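Local coordinates for methyl-coenzyme M reductase subunit beta (Methanosarcina barkeri, PDB 1E6Y), which forms part of methyl-coenzyme M reductase I, which releases methane from methyl-coenzyme M with coenzyme B as reductant, the final step of methanogenesis, at residues Gln401-Ser404 / Ile405-Ser409; Ala209-Ser212 / Ile213-Ser217; Tyr249-Val252 / Lys253-Gly256; Gln233-Gly236 / Leu237-Gly241. All blocks are in the same frame, centred on the assembly; numbering follows the deposited sequence. Where two conformers were deposited one is given.

All four contacts belong to the helical C-terminal region of the subunit and come along the chain in the order 2, 4, 3, 1. Contacts 2 and 4 lie on the successive helices 204-221 and 228-241, their centres about 10 Å apart, and they touch: Gln233 NE2 probably donates to Gln216 OE1 at 2.9 Å, while Ala209 CB packs on Gly241 O. Contact 3, on the next helix, 247-255, is centred about 18 Å from contact 4 and borders the gamma subunit. Contact 1, starting helix 405-416, stands about 21 Å from contact 2 and about 28 Å from contacts 3 and 4 between centres. The set runs from a buried helix pair to a subunit border and a cap near coenzyme B.

Contact 1 of 4, residues Gln401-Ser404 / Ile405-Ser409; sequences QMFS and IESTS
Ser404 reaches forward to Glu406 and Ser407 and caps the N-terminus of helix 405-416. As the N-cap residue it puts its OG between its own backbone N and carbonyl carbon (chi1 56°), where the hydroxyl accepts a weak bond from Ser407 N at 3.4 Å. The same OG donates weakly to Glu406 OE2 (3.3 Å), a contact made possible by the turn about the CB-CG bond of Glu406, which folds the carboxylate back over the serine CB. Ser404 O meanwhile takes up Thr408 N at 3.1 Å, the first regular turn of the helix.

Behind this cap, Thr408 lays CG2 against Phe403 CB at 4.2 Å, and Ser407 OG comes obliquely to the phenylalanine ring. The second shell holds the polar groups in place. Glu406 OE1 forms a salt bridge with Arg202, and Asn194 ND2 bonds both Phe403 O and Thr408 OG1, tying the cap to helix 193-199. The Phe403 ring meets an aromatic side chain of another subunit edge-to-face, and its side chain stands about 11 Å from bound coenzyme B. One turn into the helix, Thr408 OG1 and Ser409 OG share a hydrogen bond of 2.9 Å.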
# COMPACT_ATOMS: atom_id res chain seq x y z
N GLN E 401 -10.80 -16.39 -25.82
CA GLN E 401 -10.03 -15.82 -24.71
C GLN E 401 -8.94 -16.75 -24.19
O GLN E 401 -9.15 -17.96 -24.08
CB GLN E 401 -10.98 -15.46 -23.56
CG GLN E 401 -12.09 -14.50 -23.93
CD GLN E 401 -11.57 -13.11 -24.23
OE1 GLN E 401 -11.79 -12.57 -25.31
NE2 GLN E 401 -10.89 -12.51 -23.26
N MET E 402 -7.81 -16.17 -23.79
CA MET E 402 -6.78 -16.92 -23.08
C MET E 402 -7.19 -17.12 -21.63
O MET E 402 -7.01 -18.20 -21.06
CB MET E 402 -5.44 -16.18 -23.12
CG MET E 402 -4.78 -16.17 -24.48
SD MET E 402 -4.88 -17.76 -25.30
CE MET E 402 -3.78 -18.73 -24.28
N PHE E 403 -7.70 -16.06 -21.02
CA PHE E 403 -8.14 -16.13 -19.64
C PHE E 403 -9.64 -16.35 -19.59
O PHE E 403 -10.42 -15.46 -19.26
CB PHE E 403 -7.70 -14.87 -18.89
CG PHE E 403 -6.21 -14.74 -18.80
CD1 PHE E 403 -5.51 -14.01 -19.76
CD2 PHE E 403 -5.49 -15.53 -17.91
CE1 PHE E 403 -4.13 -14.08 -19.84
CE2 PHE E 403 -4.11 -15.61 -17.99
CZ PHE E 403 -3.42 -14.89 -18.96
N SER E 404 -10.01 -17.57 -19.96
CA SER E 404 -11.40 -17.99 -20.09
C SER E 404 -12.02 -18.26 -18.73
O SER E 404 -11.34 -18.23 -17.70
CB SER E 404 -11.47 -19.26 -20.94
OG SER E 404 -10.66 -20.28 -20.39
N ILE E 405 -13.33 -18.53 -18.74
CA ILE E 405 -14.06 -18.91 -17.54
C ILE E 405 -13.39 -20.09 -16.85
O ILE E 405 -13.16 -20.07 -15.64
CB ILE E 405 -15.53 -19.28 -17.90
CG1 ILE E 405 -16.27 -18.04 -18.40
CG2 ILE E 405 -16.23 -19.87 -16.70
CD1 ILE E 405 -17.59 -18.35 -19.08
N GLU E 406 -13.02 -21.10 -17.63
CA GLU E 406 -12.35 -22.29 -17.12
C GLU E 406 -11.00 -21.95 -16.50
O GLU E 406 -10.62 -22.50 -15.47
CB GLU E 406 -12.15 -23.31 -18.24
CG GLU E 406 -13.39 -23.55 -19.10
CD GLU E 406 -13.50 -22.58 -20.27
OE1 GLU E 406 -14.36 -21.68 -20.24
OE2 GLU E 406 -12.72 -22.73 -21.24
N SER E 407 -10.29 -21.00 -17.12
CA SER E 407 -8.96 -20.61 -16.69
C SER E 407 -8.97 -19.97 -15.30
O SER E 407 -8.15 -20.32 -14.45
CB SER E 407 -8.35 -19.62 -17.69
OG SER E 407 -7.10 -19.13 -17.25
N THR E 408 -9.89 -19.04 -15.08
CA THR E 408 -9.89 -18.24 -13.86
C THR E 408 -10.91 -18.72 -12.83
O THR E 408 -10.76 -18.45 -11.64
CB THR E 408 -10.17 -16.75 -14.16
OG1 THR E 408 -11.52 -16.59 -14.61
CG2 THR E 408 -9.22 -16.22 -15.22
N SER E 409 -11.95 -19.40 -13.29
CA SER E 409 -13.16 -19.60 -12.48
C SER E 409 -13.71 -21.02 -12.54
O SER E 409 -14.89 -21.24 -12.25
CB SER E 409 -14.24 -18.62 -12.93
OG SER E 409 -13.75 -17.30 -12.98

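Contact 2 of 4, residues Ala209-Ser212 / Ile213-Ser217; sequences ALSS and IYEQS
Ala209 to Ile213, Leu210 to Tyr214, Ser211 to Glu215 and Ser212 to Gln216 are joined by successive main-chain bonds of a regular alpha helix, with the shortest, Glu215 N to Ser211 O, at 2.7 Å. This is a buried run of more than two turns in the middle of helix 204-221, and its side chains pair at the i, i+4 spacing. Leu210 and Tyr214 lie alongside each other and point the same way. With CG anti to its backbone nitrogen (chi1 -177°), the leucine is swung along the helix toward the ring, so that its CG rests 3.7 Å from Tyr214 CE1 and its CD1 makes an off-centre CH-pi contact, 4.3 Å from the ring centroid and 29° off the normal. The phenol is fixed at its far end by a hydrogen bond between its OH and Thr38 OG1 on helix 29-40.

Glu215 keeps its CG over Ser211 O at 3.4 Å; beyond it the chain bends away and OE2 forms a salt bridge with Arg189, which gives this buried carboxylate a charged mate. On other sides of the helix, Ser211 packs on helix 387-395 and Ala209 on helix 425-429. One turn on, Ser217 N and Ser217 OG grip Ile213 O from opposite faces of its carbonyl plane. The hydroxyl makes the shorter bond, with Ser217 OG 2.7 Å from Ile213 O.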
# COMPACT_ATOMS: atom_id res chain seq x y z
N ALA E 209 -28.00 -10.69 -14.99
CA ALA E 209 -28.95 -10.56 -13.89
C ALA E 209 -28.26 -10.68 -12.54
O ALA E 209 -28.45 -9.84 -11.66
CB ALA E 209 -30.05 -11.60 -14.02
N LEU E 210 -27.45 -11.72 -12.38
CA LEU E 210 -26.71 -11.95 -11.14
C LEU E 210 -25.72 -10.82 -10.88
O LEU E 210 -25.60 -10.33 -9.75
CB LEU E 210 -25.97 -13.29 -11.19
CG LEU E 210 -25.21 -13.68 -9.92
CD1 LEU E 210 -26.14 -13.66 -8.71
CD2 LEU E 210 -24.60 -15.06 -10.10
N SER E 211 -25.03 -10.38 -11.93
CA SER E 211 -24.09 -9.27 -11.84
C SER E 211 -24.78 -7.98 -11.41
O SER E 211 -24.26 -7.24 -10.58
CB SER E 211 -23.38 -9.06 -13.18
OG SER E 211 -22.54 -7.92 -13.13
N SER E 212 -25.98 -7.74 -11.95
CA SER E 212 -26.77 -6.57 -11.59
C SER E 212 -27.13 -6.59 -10.11
O SER E 212 -27.08 -5.56 -9.43
CB SER E 212 -28.04 -6.51 -12.43
OG SER E 212 -27.73 -6.36 -13.81
N ILE E 213 -27.49 -7.77 -9.61
CA ILE E 213 -27.81 -7.95 -8.20
C ILE E 213 -26.61 -7.61 -7.32
O ILE E 213 -26.73 -6.83 -6.38
CB ILE E 213 -28.29 -9.39 -7.93
CG1 ILE E 213 -29.68 -9.59 -8.55
CG2 ILE E 213 -28.32 -9.69 -6.43
CD1 ILE E 213 -30.10 -11.04 -8.67
N TYR E 214 -25.44 -8.10 -7.71
CA TYR E 214 -24.21 -7.81 -6.96
C TYR E 214 -23.83 -6.34 -7.07
O TYR E 214 -23.53 -5.69 -6.07
CB TYR E 214 -23.06 -8.68 -7.48
CG TYR E 214 -23.12 -10.14 -7.05
CD1 TYR E 214 -22.75 -11.14 -7.94
CD2 TYR E 214 -23.45 -10.50 -5.74
CE1 TYR E 214 -22.69 -12.48 -7.54
CE2 TYR E 214 -23.41 -11.83 -5.33
CZ TYR E 214 -23.02 -12.81 -6.24
OH TYR E 214 -22.96 -14.13 -5.84
N GLU E 215 -23.85 -5.81 -8.29
CA GLU E 215 -23.47 -4.42 -8.55
C GLU E 215 -24.36 -3.43 -7.81
O GLU E 215 -23.86 -2.53 -7.14
CB GLU E 215 -23.50 -4.13 -10.05
CG GLU E 215 -22.24 -4.56 -10.79
CD GLU E 215 -21.03 -3.71 -10.42
OE1 GLU E 215 -20.34 -4.05 -9.44
OE2 GLU E 215 -20.78 -2.71 -11.11
N GLN E 216 -25.67 -3.62 -7.91
CA GLN E 216 -26.60 -2.72 -7.25
C GLN E 216 -26.61 -2.88 -5.74
O GLN E 216 -26.79 -1.90 -5.01
CB GLN E 216 -28.02 -2.89 -7.81
CG GLN E 216 -28.17 -2.43 -9.27
CD GLN E 216 -27.62 -1.04 -9.52
OE1 GLN E 216 -27.67 -0.16 -8.65
NE2 GLN E 216 -27.09 -0.82 -10.72
N SER E 217 -26.33 -4.09 -5.26
CA SER E 217 -26.11 -4.30 -3.83
C SER E 217 -24.88 -3.51 -3.37
O SER E 217 -24.89 -2.91 -2.29
CB SER E 217 -25.91 -5.78 -3.52
OG SER E 217 -27.12 -6.50 -3.73

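Contact 3 of 4, residues Tyr249-Val252 / Lys253-Gly256; sequences YDIV and KENG
Asn255 folds back over Ile251 in the C-terminal turn of helix 247-255, where its amide gives a backbone carbonyl a second donor. The side chain leaves the backbone with CG anti to the carbonyl carbon (chi1 -75°), which sets it along the helix in the direction of the preceding turn. Its CB lies 3.5 Å from Ile251 O and CG stays near the same oxygen; ND2 then donates to Ile251 O at 2.8 Å in a nearly straight bond of 166°, with the oxygen close to the amide plane. ND2 also faces Ile251 CG2 at 3.9 Å and bonds Ser267 OG, while OD1 at the other end bonds Thr263 OG1, so both ends of the amide are held by helix 261-274.

The main chain tightens here: Asn255 N reaches Val252 O at 3.1 Å from well above the carbonyl plane, and its bond to Ile251 O is weak. A leucine in place of Asn255 would probably leave Ile251 O with that weak backbone bond and Thr263 OG1 without its amide partner.

On the flank, Glu254 lays its CG over Ile251 O and sends its carboxylate to Ser267 OG, which bonds OE1, and to salt bridges with Arg270 and Arg271, which probably offset its charge. At the border with the gamma subunit, Tyr249 and Lys253 both pack on Asn69 of that chain, and they run side by side, Lys253 CD resting 3.8 Å from Tyr249 CE2.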
# COMPACT_ATOMS: atom_id res chain seq x y z
N TYR E 249 -35.34 -8.58 -23.42
CA TYR E 249 -35.53 -9.77 -24.24
C TYR E 249 -36.08 -9.43 -25.63
O TYR E 249 -35.61 -9.96 -26.63
CB TYR E 249 -36.48 -10.74 -23.53
CG TYR E 249 -36.72 -12.02 -24.30
CD1 TYR E 249 -35.88 -13.12 -24.15
CD2 TYR E 249 -37.76 -12.11 -25.23
CE1 TYR E 249 -36.06 -14.27 -24.90
CE2 TYR E 249 -37.95 -13.25 -25.99
CZ TYR E 249 -37.10 -14.33 -25.82
OH TYR E 249 -37.29 -15.47 -26.57
N ASP E 250 -37.09 -8.57 -25.68
CA ASP E 250 -37.75 -8.21 -26.93
C ASP E 250 -36.84 -7.42 -27.86
O ASP E 250 -36.84 -7.65 -29.07
CB ASP E 250 -39.03 -7.41 -26.66
CG ASP E 250 -40.18 -8.28 -26.17
OD1 ASP E 250 -40.08 -9.52 -26.21
OD2 ASP E 250 -41.20 -7.71 -25.73
N ILE E 251 -36.07 -6.50 -27.30
CA ILE E 251 -35.14 -5.70 -28.09
C ILE E 251 -34.05 -6.58 -28.68
O ILE E 251 -33.72 -6.47 -29.86
CB ILE E 251 -34.52 -4.56 -27.25
CG1 ILE E 251 -35.60 -3.52 -26.92
CG2 ILE E 251 -33.38 -3.89 -28.02
CD1 ILE E 251 -35.14 -2.40 -26.01
N VAL E 252 -33.56 -7.53 -27.88
CA VAL E 252 -32.56 -8.48 -28.36
C VAL E 252 -33.14 -9.37 -29.46
O VAL E 252 -32.53 -9.52 -30.52
CB VAL E 252 -32.03 -9.37 -27.20
CG1 VAL E 252 -31.14 -10.48 -27.74
CG2 VAL E 252 -31.26 -8.52 -26.21
N LYS E 253 -34.36 -9.86 -29.24
CA LYS E 253 -34.98 -10.77 -30.19
C LYS E 253 -35.23 -10.13 -31.56
O LYS E 253 -34.96 -10.74 -32.59
CB LYS E 253 -36.30 -11.31 -29.63
CG LYS E 253 -36.91 -12.42 -30.47
CD LYS E 253 -38.17 -12.97 -29.82
CE LYS E 253 -39.01 -13.76 -30.80
NZ LYS E 253 -38.27 -14.95 -31.30
N GLU E 254 -35.68 -8.88 -31.57
CA GLU E 254 -35.98 -8.20 -32.82
C GLU E 254 -34.74 -7.69 -33.55
O GLU E 254 -34.81 -7.28 -34.70
CB GLU E 254 -36.97 -7.05 -32.60
CG GLU E 254 -36.41 -5.84 -31.87
CD GLU E 254 -37.49 -4.82 -31.53
OE1 GLU E 254 -37.14 -3.72 -31.05
OE2 GLU E 254 -38.69 -5.11 -31.72
N ASN E 255 -33.59 -7.74 -32.86
CA ASN E 255 -32.31 -7.36 -33.46
C ASN E 255 -31.37 -8.56 -33.59
O ASN E 255 -30.22 -8.41 -34.01
CB ASN E 255 -31.64 -6.27 -32.62
CG ASN E 255 -32.29 -4.92 -32.80
OD1 ASN E 255 -32.05 -4.23 -33.79
ND2 ASN E 255 -33.08 -4.51 -31.81
N GLY E 256 -31.86 -9.75 -33.26
CA GLY E 256 -31.00 -10.91 -33.15
C GLY E 256 -30.53 -11.49 -34.48
O GLY E 256 -29.41 -11.99 -34.57

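Contact 4 of 4, residues Gln233-Gly236 / Leu237-Gly241; sequences QLLG and LAYQG
Tyr239 lies alongside Leu235, one turn back on helix 228-241, with its CE1 3.8 Å from Leu235 CD2. The ring also presents an edge to the backbone: CD1 stands 3.2 Å from Leu235 O, which lies in the ring plane, while the same oxygen takes the hydrogen bond from Tyr239 N. With CG anti to its carbonyl carbon (chi1 -79°), the tyrosine directs its ring back along the helix to this position, and the packing continues onto Val305 of helix 296-318. Cutting Tyr239 back to an alanine would probably open a gap beside Leu235 CD2 and leave Val305 without its aromatic neighbour.

Leu234 and Leu237 form a second apolar pair on another side, their CD2 atoms 4.0 Å apart, and both pack against helix 204-221. The polar end of the arrangement gathers at Gly236 O. Gln240 N bonds it at 2.8 Å, Gly241 N reaches it more weakly at 3.4 Å, and a water makes a further weak bond. That water donates to Gln240 OE1 at 2.7 Å, so the extended glutamine is linked through it to the preceding turn, while its NE2 bonds Ala304 O and Phe385 O. The weak i, i+5 bond from Gly241 N, added to the i, i+4 bond from Gln240 N, marks the wider pi-type turn in which helix 228-241 finishes.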
# COMPACT_ATOMS: atom_id res chain seq x y z
N GLN E 233 -31.59 3.89 -9.25
CA GLN E 233 -30.85 2.64 -9.36
C GLN E 233 -31.76 1.43 -9.54
O GLN E 233 -31.42 0.49 -10.27
CB GLN E 233 -29.95 2.45 -8.13
CG GLN E 233 -28.84 3.50 -8.02
CD GLN E 233 -28.03 3.62 -9.30
OE1 GLN E 233 -28.08 4.65 -9.98
NE2 GLN E 233 -27.29 2.58 -9.64
N LEU E 234 -32.93 1.47 -8.92
CA LEU E 234 -33.87 0.35 -8.97
C LEU E 234 -34.57 0.22 -10.32
O LEU E 234 -34.89 -0.89 -10.74
CB LEU E 234 -34.89 0.46 -7.84
CG LEU E 234 -34.33 0.22 -6.44
CD1 LEU E 234 -35.43 0.35 -5.41
CD2 LEU E 234 -33.70 -1.16 -6.38
N LEU E 235 -34.77 1.34 -11.01
CA LEU E 235 -35.23 1.29 -12.40
C LEU E 235 -34.17 0.61 -13.28
O LEU E 235 -34.50 -0.23 -14.12
CB LEU E 235 -35.53 2.70 -12.92
CG LEU E 235 -36.84 3.33 -12.44
CD1 LEU E 235 -36.86 4.80 -12.80
CD2 LEU E 235 -38.03 2.61 -13.06
N GLY E 236 -32.91 0.93 -13.02
CA GLY E 236 -31.82 0.25 -13.71
C GLY E 236 -31.77 -1.24 -13.43
O GLY E 236 -31.72 -2.05 -14.35
N LEU E 237 -31.82 -1.60 -12.15
CA LEU E 237 -31.86 -3.00 -11.75
C LEU E 237 -33.02 -3.76 -12.39
O LEU E 237 -32.84 -4.83 -12.96
CB LEU E 237 -31.94 -3.12 -10.22
CG LEU E 237 -32.11 -4.53 -9.63
CD1 LEU E 237 -30.91 -5.39 -9.98
CD2 LEU E 237 -32.27 -4.44 -8.13
N ALA E 238 -34.22 -3.18 -12.30
CA ALA E 238 -35.42 -3.83 -12.82
C ALA E 238 -35.34 -4.04 -14.33
O ALA E 238 -35.55 -5.15 -14.82
CB ALA E 238 -36.66 -3.00 -12.47
N TYR E 239 -35.00 -2.98 -15.06
CA TYR E 239 -35.02 -3.02 -16.51
C TYR E 239 -33.79 -3.69 -17.13
O TYR E 239 -33.93 -4.61 -17.94
CB TYR E 239 -35.19 -1.60 -17.07
CG TYR E 239 -36.62 -1.11 -17.01
CD1 TYR E 239 -37.09 -0.40 -15.91
CD2 TYR E 239 -37.52 -1.42 -18.03
CE1 TYR E 239 -38.42 0.00 -15.82
CE2 TYR E 239 -38.86 -1.03 -17.95
CZ TYR E 239 -39.30 -0.32 -16.85
OH TYR E 239 -40.63 0.05 -16.76
N GLN E 240 -32.60 -3.24 -16.75
CA GLN E 240 -31.38 -3.85 -17.28
C GLN E 240 -31.10 -5.22 -16.67
O GLN E 240 -30.78 -6.17 -17.38
CB GLN E 240 -30.18 -2.93 -17.06
CG GLN E 240 -28.92 -3.40 -17.77
CD GLN E 240 -27.68 -2.62 -17.36
OE1 GLN E 240 -27.35 -2.54 -16.18
NE2 GLN E 240 -26.99 -2.06 -18.34
N GLY E 241 -31.25 -5.31 -15.35
CA GLY E 241 -30.87 -6.53 -14.65
C GLY E 241 -31.89 -7.65 -14.71
O GLY E 241 -31.52 -8.82 -14.85
O HOH W 1 -28.75 -3.69 -14.16